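Local coordinates for adenylate kinase (PDB 2XB4), which probably catalyses the reversible transfer of the terminal phosphate between ATP and AMP, and carries a bound zinc ion, at residues N121-M124 with G125-I128; E167-I170 with N171-D175; K145-G148 with D149-R152; G183-A186 with A187-Y191; D61-T64 with I65-L69. All coordinates share one frame; numbering follows the deposited sequence.

Contact 1 of 5, residues N121-M124 with G125-I128; sequences NRIM and GRRI. With SRT (S,R meso-tartaric acid), chain C.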
loop_
_atom_site.group_PDB
_atom_site.type_symbol
_atom_site.label_atom_id
_atom_site.label_comp_id
_atom_site.label_asym_id
_atom_site.label_seq_id
_atom_site.Cartn_x
_atom_site.Cartn_y
_atom_site.Cartn_z
ATOM N N ASN A 121 7.877 7.905 -17.183
ATOM C CA ASN A 121 8.963 7.934 -16.182
ATOM C C ASN A 121 8.704 8.840 -14.988
ATOM O O ASN A 121 9.004 8.494 -13.856
ATOM C CB ASN A 121 10.259 8.335 -16.843
ATOM C CG ASN A 121 10.889 7.151 -17.584
ATOM O OD1 ASN A 121 10.707 5.973 -17.214
ATOM N ND2 ASN A 121 11.573 7.450 -18.636
ATOM N N ARG A 122 8.093 9.973 -15.229
ATOM C CA ARG A 122 7.662 10.790 -14.067
ATOM C C ARG A 122 6.667 10.096 -13.135
ATOM O O ARG A 122 6.719 10.365 -11.930
ATOM C CB ARG A 122 7.075 12.105 -14.503
ATOM C CG ARG A 122 8.116 13.003 -15.031
ATOM C CD ARG A 122 7.560 14.353 -15.432
ATOM N NE ARG A 122 8.756 15.129 -15.815
ATOM C CZ ARG A 122 8.934 16.424 -15.594
ATOM N NH1 ARG A 122 7.993 17.122 -14.976
ATOM N NH2 ARG A 122 10.092 17.019 -15.965
ATOM N N ILE A 123 5.721 9.301 -13.664
ATOM C CA ILE A 123 4.812 8.597 -12.785
ATOM C C ILE A 123 5.624 7.519 -12.010
ATOM O O ILE A 123 5.474 7.375 -10.789
ATOM C CB ILE A 123 3.707 7.921 -13.592
ATOM C CG1 ILE A 123 2.835 8.983 -14.306
ATOM C CG2 ILE A 123 2.853 6.940 -12.732
ATOM C CD1 ILE A 123 2.067 8.414 -15.574
ATOM N N MET A 124 6.406 6.695 -12.740
ATOM C CA MET A 124 7.065 5.501 -12.091
ATOM C C MET A 124 8.137 5.965 -11.129
ATOM O O MET A 124 8.437 5.261 -10.186
ATOM C CB MET A 124 7.726 4.583 -13.168
ATOM C CG MET A 124 6.638 4.035 -14.124
ATOM S SD MET A 124 7.290 2.752 -15.157
ATOM C CE MET A 124 7.663 1.461 -13.979
ATOM N N GLY A 125 8.655 7.175 -11.325
ATOM C CA GLY A 125 9.795 7.698 -10.510
ATOM C C GLY A 125 9.375 8.264 -9.153
ATOM O O GLY A 125 10.227 8.531 -8.253
ATOM N N ARG A 126 8.080 8.436 -8.925
ATOM C CA ARG A 126 7.627 9.000 -7.634
ATOM C C ARG A 126 8.018 8.103 -6.451
ATOM O O ARG A 126 7.832 6.864 -6.522
ATOM C CB ARG A 126 6.102 9.092 -7.629
ATOM C CG ARG A 126 5.437 10.073 -8.723
ATOM C CD ARG A 126 3.928 9.785 -8.872
ATOM N NE ARG A 126 3.338 10.793 -9.759
ATOM C CZ ARG A 126 2.161 10.661 -10.381
ATOM N NH1 ARG A 126 1.434 9.561 -10.169
ATOM N NH2 ARG A 126 1.705 11.642 -11.199
ATOM N N ARG A 127 8.462 8.697 -5.361
ATOM C CA ARG A 127 8.833 7.947 -4.117
ATOM C C ARG A 127 8.139 8.679 -2.996
ATOM O O ARG A 127 8.158 9.905 -2.980
ATOM C CB ARG A 127 10.345 7.939 -3.868
ATOM C CG ARG A 127 11.085 7.027 -4.977
ATOM C CD ARG A 127 10.667 5.510 -4.883
ATOM N NE ARG A 127 11.374 4.674 -5.873
ATOM C CZ ARG A 127 10.988 4.453 -7.138
ATOM N NH1 ARG A 127 9.897 5.042 -7.646
ATOM N NH2 ARG A 127 11.762 3.691 -7.926
ATOM N N ILE A 128 7.431 7.932 -2.117
ATOM C CA ILE A 128 6.640 8.595 -1.067
ATOM C C ILE A 128 7.416 8.500 0.228
ATOM O O ILE A 128 7.899 7.422 0.598
ATOM C CB ILE A 128 5.309 7.846 -0.841
ATOM C CG1 ILE A 128 4.535 7.680 -2.136
ATOM C CG2 ILE A 128 4.426 8.603 0.233
ATOM C CD1 ILE A 128 4.675 8.876 -3.091
HETATM O O1 SRT C . 1.252 14.032 -12.743
HETATM O O11 SRT C . -0.070 15.406 -11.522
HETATM C C1 SRT C . 0.142 14.462 -12.328
HETATM C C2 SRT C . -0.920 13.868 -13.148
HETATM O O2 SRT C . -1.016 12.461 -13.249
HETATM C C3 SRT C . -2.005 14.761 -13.633
HETATM O O3 SRT C . -1.194 15.031 -14.807
HETATM C C4 SRT C . -3.212 14.036 -14.055
HETATM O O4 SRT C . -4.072 13.831 -13.183
HETATM O O41 SRT C . -3.298 13.684 -15.236
HETATM O O HOH W 1 4.984 12.922 -10.849
HETATM O O HOH W 2 10.381 2.690 -10.304
#
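Arg-126 and Ile-123 lie side by side and point the same way, the arginine running past the last turn of helix 116-124. The arginine is extended from CG to NE (chi3 174°), which carries its guanidinium over the backbone of Ile-123: CA of that residue sits 4.0 Å above one face, displaced toward the rim, while Ile-123 CG2 comes within 3.9 Å of Arg-126 NH1. The edge of the same group does the polar work. Arg-126 NH2 lies 2.9 Å from O1 of the bound meso-tartrate, near the guanidinium plane, and NE gives its hydrogen to a water that in turn donates to Arg-122 O. NH1 turns to a salt bridge with Asp-164. As in other adenylate kinases, this helix end probably forms part of the connection between CORE and LID; Arg-126 is a predicted ATP ligand, and tartrate, also held by the backbone N of Gly-10 and Lys-13 and by Asn-132 of a second subunit, occupies the P-loop region. Gly-125 N bonds Asn-121 O at 2.9 Å, and a weaker bond follows from Arg-126 N to Ile-123 O. Arg-127 is folded back by a bend at chi2 (-64°), and its NH1 bonds both Met-124 O at 2.9 Å, which lies in the guanidinium plane, and Arg-126 O at 3.0 Å, where the donor stands above the carbonyl plane. A second water joins Arg-127 NH2 to Met-124 O.

Contact 2 of 5, residues E167-I170 with N171-D175; sequences EGAI and NKRHD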
loop_
_atom_site.group_PDB
_atom_site.type_symbol
_atom_site.label_atom_id
_atom_site.label_comp_id
_atom_site.label_asym_id
_atom_site.label_seq_id
_atom_site.Cartn_x
_atom_site.Cartn_y
_atom_site.Cartn_z
ATOM N N GLU A 167 2.811 -0.710 -15.096
ATOM C CA GLU A 167 3.079 -0.223 -16.462
ATOM C C GLU A 167 1.973 -0.566 -17.457
ATOM O O GLU A 167 1.756 0.186 -18.378
ATOM C CB GLU A 167 4.397 -0.772 -17.044
ATOM C CG GLU A 167 5.551 -0.482 -16.142
ATOM C CD GLU A 167 6.900 -0.939 -16.730
ATOM O OE1 GLU A 167 7.589 -1.786 -16.116
ATOM O OE2 GLU A 167 7.242 -0.435 -17.796
ATOM N N GLY A 168 1.288 -1.690 -17.290
ATOM C CA GLY A 168 0.183 -2.013 -18.231
ATOM C C GLY A 168 -0.901 -0.948 -18.071
ATOM O O GLY A 168 -1.457 -0.500 -19.047
ATOM N N ALA A 169 -1.181 -0.494 -16.839
ATOM C CA ALA A 169 -2.304 0.454 -16.667
ATOM C C ALA A 169 -1.900 1.858 -17.177
ATOM O O ALA A 169 -2.731 2.574 -17.728
ATOM C CB ALA A 169 -2.718 0.539 -15.183
ATOM N N ILE A 170 -0.665 2.274 -16.876
ATOM C CA ILE A 170 -0.127 3.568 -17.311
ATOM C C ILE A 170 -0.189 3.602 -18.851
ATOM O O ILE A 170 -0.718 4.569 -19.433
ATOM C CB ILE A 170 1.306 3.764 -16.807
ATOM C CG1 ILE A 170 1.344 3.986 -15.276
ATOM C CG2 ILE A 170 1.965 4.946 -17.518
ATOM C CD1 ILE A 170 2.819 3.864 -14.811
ATOM N N ASN A 171 0.273 2.508 -19.494
ATOM C CA ASN A 171 0.277 2.429 -20.962
ATOM C C ASN A 171 -1.099 2.453 -21.612
ATOM O O ASN A 171 -1.266 3.038 -22.678
ATOM C CB ASN A 171 1.081 1.226 -21.460
ATOM C CG ASN A 171 2.588 1.458 -21.339
ATOM O OD1 ASN A 171 3.052 2.568 -21.560
ATOM N ND2 ASN A 171 3.344 0.388 -21.117
ATOM N N LYS A 172 -2.096 1.846 -20.991
ATOM C CA LYS A 172 -3.393 1.892 -21.586
ATOM C C LYS A 172 -3.977 3.320 -21.467
ATOM O O LYS A 172 -4.619 3.744 -22.421
ATOM C CB LYS A 172 -4.327 0.948 -20.871
ATOM C CG LYS A 172 -3.926 -0.552 -21.283
ATOM C CD LYS A 172 -4.670 -1.497 -20.455
ATOM C CE LYS A 172 -4.559 -2.888 -21.089
ATOM N NZ LYS A 172 -5.845 -3.518 -20.711
ATOM N N ARG A 173 -3.709 4.079 -20.379
ATOM C CA ARG A 173 -4.201 5.462 -20.358
ATOM C C ARG A 173 -3.425 6.341 -21.376
ATOM O O ARG A 173 -4.038 7.221 -22.014
ATOM C CB ARG A 173 -4.112 6.097 -18.958
ATOM C CG ARG A 173 -5.009 5.408 -17.889
ATOM C CD ARG A 173 -4.790 6.057 -16.525
ATOM N NE ARG A 173 -5.215 5.111 -15.528
ATOM C CZ ARG A 173 -4.459 4.332 -14.715
ATOM N NH1 ARG A 173 -3.097 4.396 -14.579
ATOM N NH2 ARG A 173 -5.142 3.506 -13.924
ATOM N N HIS A 174 -2.108 6.089 -21.538
ATOM C CA HIS A 174 -1.304 6.893 -22.515
ATOM C C HIS A 174 -1.636 6.539 -23.967
ATOM O O HIS A 174 -1.658 7.455 -24.890
ATOM C CB HIS A 174 0.192 6.690 -22.224
ATOM C CG HIS A 174 0.711 7.547 -21.102
ATOM N ND1 HIS A 174 1.962 7.368 -20.548
ATOM C CD2 HIS A 174 0.172 8.610 -20.458
ATOM C CE1 HIS A 174 2.147 8.239 -19.558
ATOM N NE2 HIS A 174 1.062 8.991 -19.468
ATOM N N ASP A 175 -1.962 5.260 -24.206
ATOM C CA ASP A 175 -2.556 4.850 -25.473
ATOM C C ASP A 175 -3.706 5.704 -25.895
ATOM O O ASP A 175 -3.728 6.187 -27.039
ATOM C CB ASP A 175 -2.975 3.368 -25.484
ATOM C CG ASP A 175 -1.773 2.413 -25.618
ATOM O OD1 ASP A 175 -0.609 2.835 -25.837
ATOM O OD2 ASP A 175 -2.018 1.219 -25.487
#
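The guanidinium of Arg-173 has Ala-169 O over one face, 3.5 Å above the plane and offset toward the rim, and Ala-169 CB lies 3.9 Å from Arg-173 NH1. The extended arginine thus runs back along its own helix, its flat end laid against the preceding turn. One residue on, the imidazole of His-174 stands beside Ile-170, both side chains pointing the same way; CE1 meets Ile-170 CG2 at 3.9 Å, a methyl that chi1 of -70° sets anti to the isoleucine's backbone N. The far end of that ring bonds Asn-9 O through NE2. The amide of Asn-171 folds over the helix so that CG is 3.3 Å from Glu-167 O, while OD1 is taken by Arg-116 and Glu-167 pairs with Lys-120. Beneath these side chains the backbone repeats one bond: Asn-171 N to Glu-167 O, 3.0 Å, then the matching pairs up to His-174 N with Ile-170 O, 2.9 Å. This is the i to i+4 pattern of an alpha helix, here helix 167-177, whose Ile-170 side packs on helix 116-124 and whose Arg-173, a predicted AMP ligand, lies near Arg-87 of the same predicted site.

Contact 3 of 5, residues K145-G148 with D149-R152; sequences KPNG and DVCR. With ZN (zinc ion), chain B.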
loop_
_atom_site.group_PDB
_atom_site.type_symbol
_atom_site.label_atom_id
_atom_site.label_comp_id
_atom_site.label_asym_id
_atom_site.label_seq_id
_atom_site.Cartn_x
_atom_site.Cartn_y
_atom_site.Cartn_z
ATOM N N LYS A 145 15.024 14.925 -6.895
ATOM C CA LYS A 145 15.658 13.627 -6.715
ATOM C C LYS A 145 15.816 13.365 -5.263
ATOM O O LYS A 145 16.086 14.327 -4.508
ATOM C CB LYS A 145 17.147 13.675 -7.168
ATOM C CG LYS A 145 17.418 13.730 -8.560
ATOM C CD LYS A 145 19.014 13.781 -8.724
ATOM C CE LYS A 145 19.831 14.827 -7.814
ATOM N NZ LYS A 145 21.206 15.123 -8.458
ATOM N N PRO A 146 15.738 12.082 -4.846
ATOM C CA PRO A 146 15.936 11.774 -3.429
ATOM C C PRO A 146 17.346 11.984 -3.025
ATOM O O PRO A 146 18.214 12.139 -3.913
ATOM C CB PRO A 146 15.637 10.296 -3.337
ATOM C CG PRO A 146 14.776 9.991 -4.532
ATOM C CD PRO A 146 15.216 10.902 -5.606
ATOM N N ASN A 147 17.583 11.988 -1.708
ATOM C CA ASN A 147 18.928 12.056 -1.164
ATOM C C ASN A 147 19.387 10.618 -0.944
ATOM O O ASN A 147 19.170 10.048 0.137
ATOM C CB ASN A 147 18.884 12.853 0.159
ATOM C CG ASN A 147 20.198 12.835 0.918
ATOM O OD1 ASN A 147 20.212 12.922 2.145
ATOM N ND2 ASN A 147 21.282 12.743 0.217
ATOM N N GLY A 148 19.987 10.018 -1.976
ATOM C CA GLY A 148 20.254 8.579 -1.984
ATOM C C GLY A 148 18.972 7.742 -1.943
ATOM O O GLY A 148 18.144 7.852 -2.832
ATOM N N ASP A 149 18.785 6.918 -0.923
ATOM C CA ASP A 149 17.523 6.182 -0.771
ATOM C C ASP A 149 16.527 6.879 0.120
ATOM O O ASP A 149 15.526 6.287 0.394
ATOM C CB ASP A 149 17.768 4.809 -0.146
ATOM C CG ASP A 149 18.446 3.856 -1.093
ATOM O OD1 ASP A 149 18.103 3.867 -2.295
ATOM O OD2 ASP A 149 19.333 3.115 -0.625
ATOM N N VAL A 150 16.823 8.082 0.614
ATOM C CA VAL A 150 15.909 8.743 1.586
ATOM C C VAL A 150 15.337 10.066 1.151
ATOM O O VAL A 150 15.802 10.719 0.187
ATOM C CB VAL A 150 16.541 8.884 3.052
ATOM C CG1 VAL A 150 16.912 7.497 3.579
ATOM C CG2 VAL A 150 17.798 9.774 3.067
ATOM N N CYS A 151 14.285 10.476 1.874
ATOM C CA CYS A 151 13.574 11.719 1.535
ATOM C C CYS A 151 14.514 12.927 1.513
ATOM O O CYS A 151 15.253 13.117 2.478
ATOM C CB CYS A 151 12.441 11.950 2.575
ATOM S SG CYS A 151 11.556 13.496 2.216
ATOM N N ARG A 152 14.497 13.741 0.435
ATOM C CA ARG A 152 15.379 14.908 0.295
ATOM C C ARG A 152 14.968 16.060 1.216
ATOM O O ARG A 152 15.715 17.019 1.379
ATOM C CB ARG A 152 15.309 15.421 -1.151
ATOM C CG ARG A 152 13.845 15.915 -1.490
ATOM C CD ARG A 152 13.703 16.316 -2.943
ATOM N NE ARG A 152 14.840 17.126 -3.357
ATOM C CZ ARG A 152 14.863 18.443 -3.211
ATOM N NH1 ARG A 152 13.770 19.026 -2.644
ATOM N NH2 ARG A 152 15.957 19.155 -3.608
HETATM ZN ZN ZN B . 10.194 13.477 4.115
HETATM O O HOH W 3 17.242 16.774 -4.235
HETATM O O HOH W 4 17.758 13.920 3.424
#
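Asn-147 and Val-150 face each other across a tight reversal of the chain, joined by two backbone hydrogen bonds. Asn-147 N reaches Val-150 O at 2.9 Å, nearly along the C=O axis, and Val-150 N returns to Asn-147 O at 3.1 Å, the donor standing well above the carbonyl plane. The pair forms a single antiparallel hydrogen-bonded bridge closed by a type II' beta turn, with Gly-148 at positive phi (63°) in its first corner position. Their side chains run alongside each other, Val-150 CG2 lying 4.1 Å from Asn-147 OD1. The same methyl, Val-150 CG2, is 3.2 Å from the backbone carbonyl Asn-147 O, and Pro-146 CB rests on Val-150 O.

Cys-151 faces away from the turn, and its SG binds zinc at 2.3 Å. Two residues on from Val-150, Arg-152 turns back to Lys-145. Its CG sits between the backbone N and carbonyl carbon (chi1 63°), and a further bend at chi3 brings Arg-152 NE to within 3.3 Å of Lys-145 O, at the guanidinium edge.

That direct bond is weak; the same N-H is also given to a water 2.6 Å from Arg-152 NE, which donates to Lys-145 O and so bridges the two. A second water donates to both Asn-147 OD1 and Cys-151 O, tying the asparagine side chain to the backbone of the metal ligand.

Farther out, Cys-129 on strand 128-129 completes the zinc site with His-135 and Cys-154, which lie in the loop leading to strand 158-159. Cys-151 also touches Asn-137 and Leu-158. Three thiolate-type ligands would place considerable negative charge around the metal, and the turn, with its water bridge, probably helps to fix the direction from which Cys-151 delivers one of them.

Contact 4 of 5, residues G183-A186 with A187-Y191; sequences GTLA and AAYYY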
loop_
_atom_site.group_PDB
_atom_site.type_symbol
_atom_site.label_atom_id
_atom_site.label_comp_id
_atom_site.label_asym_id
_atom_site.label_seq_id
_atom_site.Cartn_x
_atom_site.Cartn_y
_atom_site.Cartn_z
ATOM N N GLY A 183 -7.917 10.039 -30.491
ATOM C CA GLY A 183 -7.844 9.969 -29.006
ATOM C C GLY A 183 -7.733 11.409 -28.424
ATOM O O GLY A 183 -8.213 12.396 -29.050
ATOM N N THR A 184 -7.077 11.569 -27.267
ATOM C CA THR A 184 -7.208 12.878 -26.620
ATOM C C THR A 184 -6.365 13.968 -27.247
ATOM O O THR A 184 -6.825 15.095 -27.314
ATOM C CB THR A 184 -6.895 12.737 -25.130
ATOM O OG1 THR A 184 -7.584 11.574 -24.672
ATOM C CG2 THR A 184 -7.435 13.954 -24.379
ATOM N N LEU A 185 -5.132 13.652 -27.696
ATOM C CA LEU A 185 -4.394 14.613 -28.483
ATOM C C LEU A 185 -5.150 15.034 -29.751
ATOM O O LEU A 185 -5.065 16.235 -30.114
ATOM C CB LEU A 185 -2.953 14.090 -28.896
ATOM C CG LEU A 185 -1.806 14.183 -27.864
ATOM C CD1 LEU A 185 -0.484 13.793 -28.600
ATOM C CD2 LEU A 185 -1.694 15.653 -27.277
ATOM N N ALA A 186 -5.777 14.080 -30.473
ATOM C CA ALA A 186 -6.568 14.477 -31.668
ATOM C C ALA A 186 -7.700 15.455 -31.200
ATOM O O ALA A 186 -7.975 16.416 -31.909
ATOM C CB ALA A 186 -7.131 13.247 -32.346
ATOM N N ALA A 187 -8.303 15.209 -30.019
ATOM C CA ALA A 187 -9.330 16.125 -29.519
ATOM C C ALA A 187 -8.769 17.533 -29.247
ATOM O O ALA A 187 -9.396 18.575 -29.655
ATOM C CB ALA A 187 -10.055 15.569 -28.256
ATOM N N ALA A 188 -7.643 17.581 -28.528
ATOM C CA ALA A 188 -6.958 18.873 -28.243
ATOM C C ALA A 188 -6.642 19.624 -29.555
ATOM O O ALA A 188 -6.900 20.828 -29.678
ATOM C CB ALA A 188 -5.642 18.615 -27.483
ATOM N N TYR A 189 -6.110 18.899 -30.558
ATOM C CA TYR A 189 -5.780 19.502 -31.845
ATOM C C TYR A 189 -6.996 19.981 -32.662
ATOM O O TYR A 189 -6.876 20.903 -33.431
ATOM C CB TYR A 189 -4.895 18.569 -32.728
ATOM C CG TYR A 189 -3.607 18.119 -32.106
ATOM C CD1 TYR A 189 -3.017 18.821 -31.020
ATOM C CD2 TYR A 189 -2.912 17.022 -32.648
ATOM C CE1 TYR A 189 -1.810 18.351 -30.436
ATOM C CE2 TYR A 189 -1.688 16.599 -32.124
ATOM C CZ TYR A 189 -1.134 17.245 -31.051
ATOM O OH TYR A 189 0.064 16.747 -30.512
ATOM N N TYR A 190 -8.130 19.320 -32.518
ATOM C CA TYR A 190 -9.360 19.783 -33.100
ATOM C C TYR A 190 -9.672 21.195 -32.556
ATOM O O TYR A 190 -10.048 22.111 -33.346
ATOM C CB TYR A 190 -10.434 18.768 -32.776
ATOM C CG TYR A 190 -11.826 19.255 -32.944
ATOM C CD1 TYR A 190 -12.433 19.333 -34.246
ATOM C CD2 TYR A 190 -12.615 19.563 -31.831
ATOM C CE1 TYR A 190 -13.738 19.742 -34.360
ATOM C CE2 TYR A 190 -13.987 20.013 -31.998
ATOM C CZ TYR A 190 -14.490 20.077 -33.232
ATOM O OH TYR A 190 -15.781 20.469 -33.445
ATOM N N TYR A 191 -9.432 21.416 -31.268
ATOM C CA TYR A 191 -9.632 22.783 -30.731
ATOM C C TYR A 191 -8.517 23.734 -31.227
ATOM O O TYR A 191 -8.840 24.835 -31.647
ATOM C CB TYR A 191 -9.782 22.842 -29.198
ATOM C CG TYR A 191 -11.092 22.148 -28.764
ATOM C CD1 TYR A 191 -12.323 22.802 -28.878
ATOM C CD2 TYR A 191 -11.086 20.856 -28.207
ATOM C CE1 TYR A 191 -13.543 22.122 -28.570
ATOM C CE2 TYR A 191 -12.261 20.213 -27.870
ATOM C CZ TYR A 191 -13.463 20.816 -28.100
ATOM O OH TYR A 191 -14.567 20.163 -27.693
#
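Helix 184-192, which lies against the parallel sheet of the CORE domain, begins here, with Gly-183 at its N-cap position. Its first full turn is tied by Ala-187 N to Gly-183 O at 3.0 Å, and three further i to i+4 bonds follow, including Ala-188 N to Thr-184 O at 2.9 Å and Tyr-190 N to Ala-186 O at 3.0 Å.

The principal side-chain meeting is between Leu-185 and Tyr-189, one turn apart and pointing the same way. Leu-185 reaches the phenol end of the tyrosine with both methyls: CD1 lies 3.6 Å from Tyr-189 OH, and CD2 is 4.1 Å from Tyr-189 CZ. At the other end of the ring, Leu-185 O sits 3.1 Å above the plane of Tyr-189, offset toward the rim near CG. A first torsion of -57° sets Tyr-189 CG anti to its own carbonyl carbon, and chi2 of -20° then turns the ring broadside over the preceding turn, so that one face receives the carbonyl oxygen while the phenol end extends over the leucine methyls. Small alanines occupy the turn between: CB of Ala-187 touches Thr-184 O at 3.4 Å, and Ala-188 packs on Phe-6 of strand 2-6.

Outside the turn, Thr-184 OG1 bonds Arg-87 O, and Tyr-190 lies on helix 89-101. The contact is mostly apolar; the carbonyls of 183-186 are paired within the helix, while the backbones of Thr-184 and Leu-185 also bond Ile-176 and Tyr-177. Leu-185 O takes its hydrogen bond from Tyr-189 N; the ring face offers no N-H or O-H, so its close approach is a van der Waals contact set by the tyrosine's torsions.

Contact 5 of 5, residues D61-T64 with I65-L69; sequences DDIT and IPMVL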
loop_
_atom_site.group_PDB
_atom_site.type_symbol
_atom_site.label_atom_id
_atom_site.label_comp_id
_atom_site.label_asym_id
_atom_site.label_seq_id
_atom_site.Cartn_x
_atom_site.Cartn_y
_atom_site.Cartn_z
ATOM N N ASP A 61 -22.801 9.181 -25.783
ATOM C CA ASP A 61 -22.467 10.613 -25.915
ATOM C C ASP A 61 -23.692 11.479 -25.929
ATOM O O ASP A 61 -23.623 12.598 -25.407
ATOM C CB ASP A 61 -21.662 10.886 -27.193
ATOM C CG ASP A 61 -20.386 10.069 -27.299
ATOM O OD1 ASP A 61 -19.753 9.705 -26.252
ATOM O OD2 ASP A 61 -19.991 9.819 -28.491
ATOM N N ASP A 62 -24.845 10.963 -26.418
ATOM C CA ASP A 62 -26.071 11.772 -26.407
ATOM C C ASP A 62 -26.702 11.953 -25.052
ATOM O O ASP A 62 -27.685 12.694 -24.910
ATOM C CB ASP A 62 -27.104 11.372 -27.483
ATOM C CG ASP A 62 -27.766 9.982 -27.259
ATOM O OD1 ASP A 62 -27.663 9.316 -26.184
ATOM O OD2 ASP A 62 -28.471 9.571 -28.227
ATOM N N ILE A 63 -26.131 11.280 -24.033
ATOM C CA ILE A 63 -26.546 11.519 -22.679
ATOM C C ILE A 63 -25.415 12.241 -21.916
ATOM O O ILE A 63 -25.676 13.160 -21.139
ATOM C CB ILE A 63 -26.915 10.176 -21.951
ATOM C CG1 ILE A 63 -28.191 9.568 -22.592
ATOM C CG2 ILE A 63 -27.148 10.435 -20.501
ATOM C CD1 ILE A 63 -28.522 8.177 -22.032
ATOM N N THR A 64 -24.174 11.834 -22.129
ATOM C CA THR A 64 -23.029 12.437 -21.460
ATOM C C THR A 64 -22.863 13.955 -21.819
ATOM O O THR A 64 -22.657 14.784 -20.933
ATOM C CB THR A 64 -21.760 11.678 -21.896
ATOM O OG1 THR A 64 -21.822 10.343 -21.334
ATOM C CG2 THR A 64 -20.548 12.380 -21.309
ATOM N N ILE A 65 -23.009 14.318 -23.092
ATOM C CA ILE A 65 -22.780 15.703 -23.497
ATOM C C ILE A 65 -23.847 16.582 -22.817
ATOM O O ILE A 65 -23.476 17.546 -22.170
ATOM C CB ILE A 65 -22.865 15.870 -25.021
ATOM C CG1 ILE A 65 -21.679 15.134 -25.712
ATOM C CG2 ILE A 65 -22.847 17.380 -25.404
ATOM C CD1 ILE A 65 -20.384 15.697 -25.428
ATOM N N PRO A 66 -25.155 16.210 -22.889
ATOM C CA PRO A 66 -26.121 17.048 -22.102
ATOM C C PRO A 66 -25.833 17.111 -20.597
ATOM O O PRO A 66 -26.057 18.158 -19.969
ATOM C CB PRO A 66 -27.481 16.389 -22.364
ATOM C CG PRO A 66 -27.338 15.544 -23.562
ATOM C CD PRO A 66 -25.849 15.340 -23.881
ATOM N N MET A 67 -25.360 16.023 -20.015
ATOM C CA MET A 67 -24.911 16.103 -18.623
ATOM C C MET A 67 -23.852 17.129 -18.387
ATOM O O MET A 67 -23.958 17.888 -17.387
ATOM C CB MET A 67 -24.372 14.752 -18.134
ATOM C CG MET A 67 -25.463 13.793 -17.951
ATOM S SD MET A 67 -24.964 12.164 -17.197
ATOM C CE MET A 67 -26.302 11.857 -16.180
ATOM N N VAL A 68 -22.794 17.089 -19.206
ATOM C CA VAL A 68 -21.729 18.041 -19.071
ATOM C C VAL A 68 -22.307 19.467 -19.174
ATOM O O VAL A 68 -22.033 20.343 -18.324
ATOM C CB VAL A 68 -20.590 17.801 -20.140
ATOM C CG1 VAL A 68 -19.617 19.002 -20.105
ATOM C CG2 VAL A 68 -19.912 16.421 -19.877
ATOM N N LEU A 69 -23.126 19.716 -20.200
ATOM C CA LEU A 69 -23.642 21.101 -20.369
ATOM C C LEU A 69 -24.508 21.536 -19.181
ATOM O O LEU A 69 -24.447 22.734 -18.792
ATOM C CB LEU A 69 -24.501 21.218 -21.618
ATOM C CG LEU A 69 -23.781 21.672 -22.885
ATOM C CD1 LEU A 69 -23.646 23.205 -22.779
ATOM C CD2 LEU A 69 -22.460 20.908 -23.126
#
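Ile-63 and Met-67 make the clearest apolar pair, CG2 of the isoleucine lying 4.3 Å from Met-67 SD one turn on. Thr-64 and Val-68 repeat the spacing, methyl to methyl through their CG2 atoms.

A second group sets side-chain carbons on backbone carbonyls. Met-67 CG passes 3.3 Å from Ile-63 O before the chain bends at chi3 and its end leads away, and Ile-65 lays CG1 against Asp-61 O at 3.2 Å. That last approach follows from chi1 of -67°, which sets CG1 anti to the isoleucine's own carbonyl carbon and beside its backbone N, on the side where the preceding turn lies.

The hydrogen bonds are those of an alpha helix with one link missing. Ile-65 N bonds Asp-61 O at 2.9 Å, Met-67 N bonds Ile-63 O at 3.1 Å and Val-68 N bonds Thr-64 O at 2.9 Å. Between them Pro-66 has no hydrogen to give, and Asp-62 O lies 3.2 Å from Pro-66 CG instead. The helix is kinked here, as is usual where a proline interrupts the backbone series within a helix.

Polar side chains play a smaller part. Thr-64 OG1 makes a weak bond to Pro-60 O, just before the helix, and Asp-61 has a long, weak ion pair with Lys-94.

Helix 61-75 starts just beyond the predicted NMP region, residues 30-59, with Pro-60 between. Met-67 and Val-68 pack on Ile-34 of helix 31-40, with Thr-64 touching Phe-35 beside them. Ile-65 and Leu-69 meet Ala-98 of helix 89-101, and Thr-64 and Ile-65 touch Phe-85, a predicted AMP-site residue in the loop after strand 80-83.

Overall arrangement
All five contacts are local, yet their chemistry follows their place in the fold. Contact 4 is buried in the CORE and chiefly apolar; contact 3, at the surface, relies on a turn, waters and a metal. Contacts 1, 2 and 5 are partly buried. Contacts 1 and 2 touch directly, Met-124 CE meeting Glu-167 CG at 3.6 Å, where helices 116-124 and 167-177 pack together. Contacts 2 and 4 sit on helices that succeed each other in the chain, about 6 Å apart at their nearest atoms. Contacts 3 and 5 lie on opposite sides of the chain's centre, their own centres about 46 Å apart. Contact 5 alone among the helical ones carries a proline break.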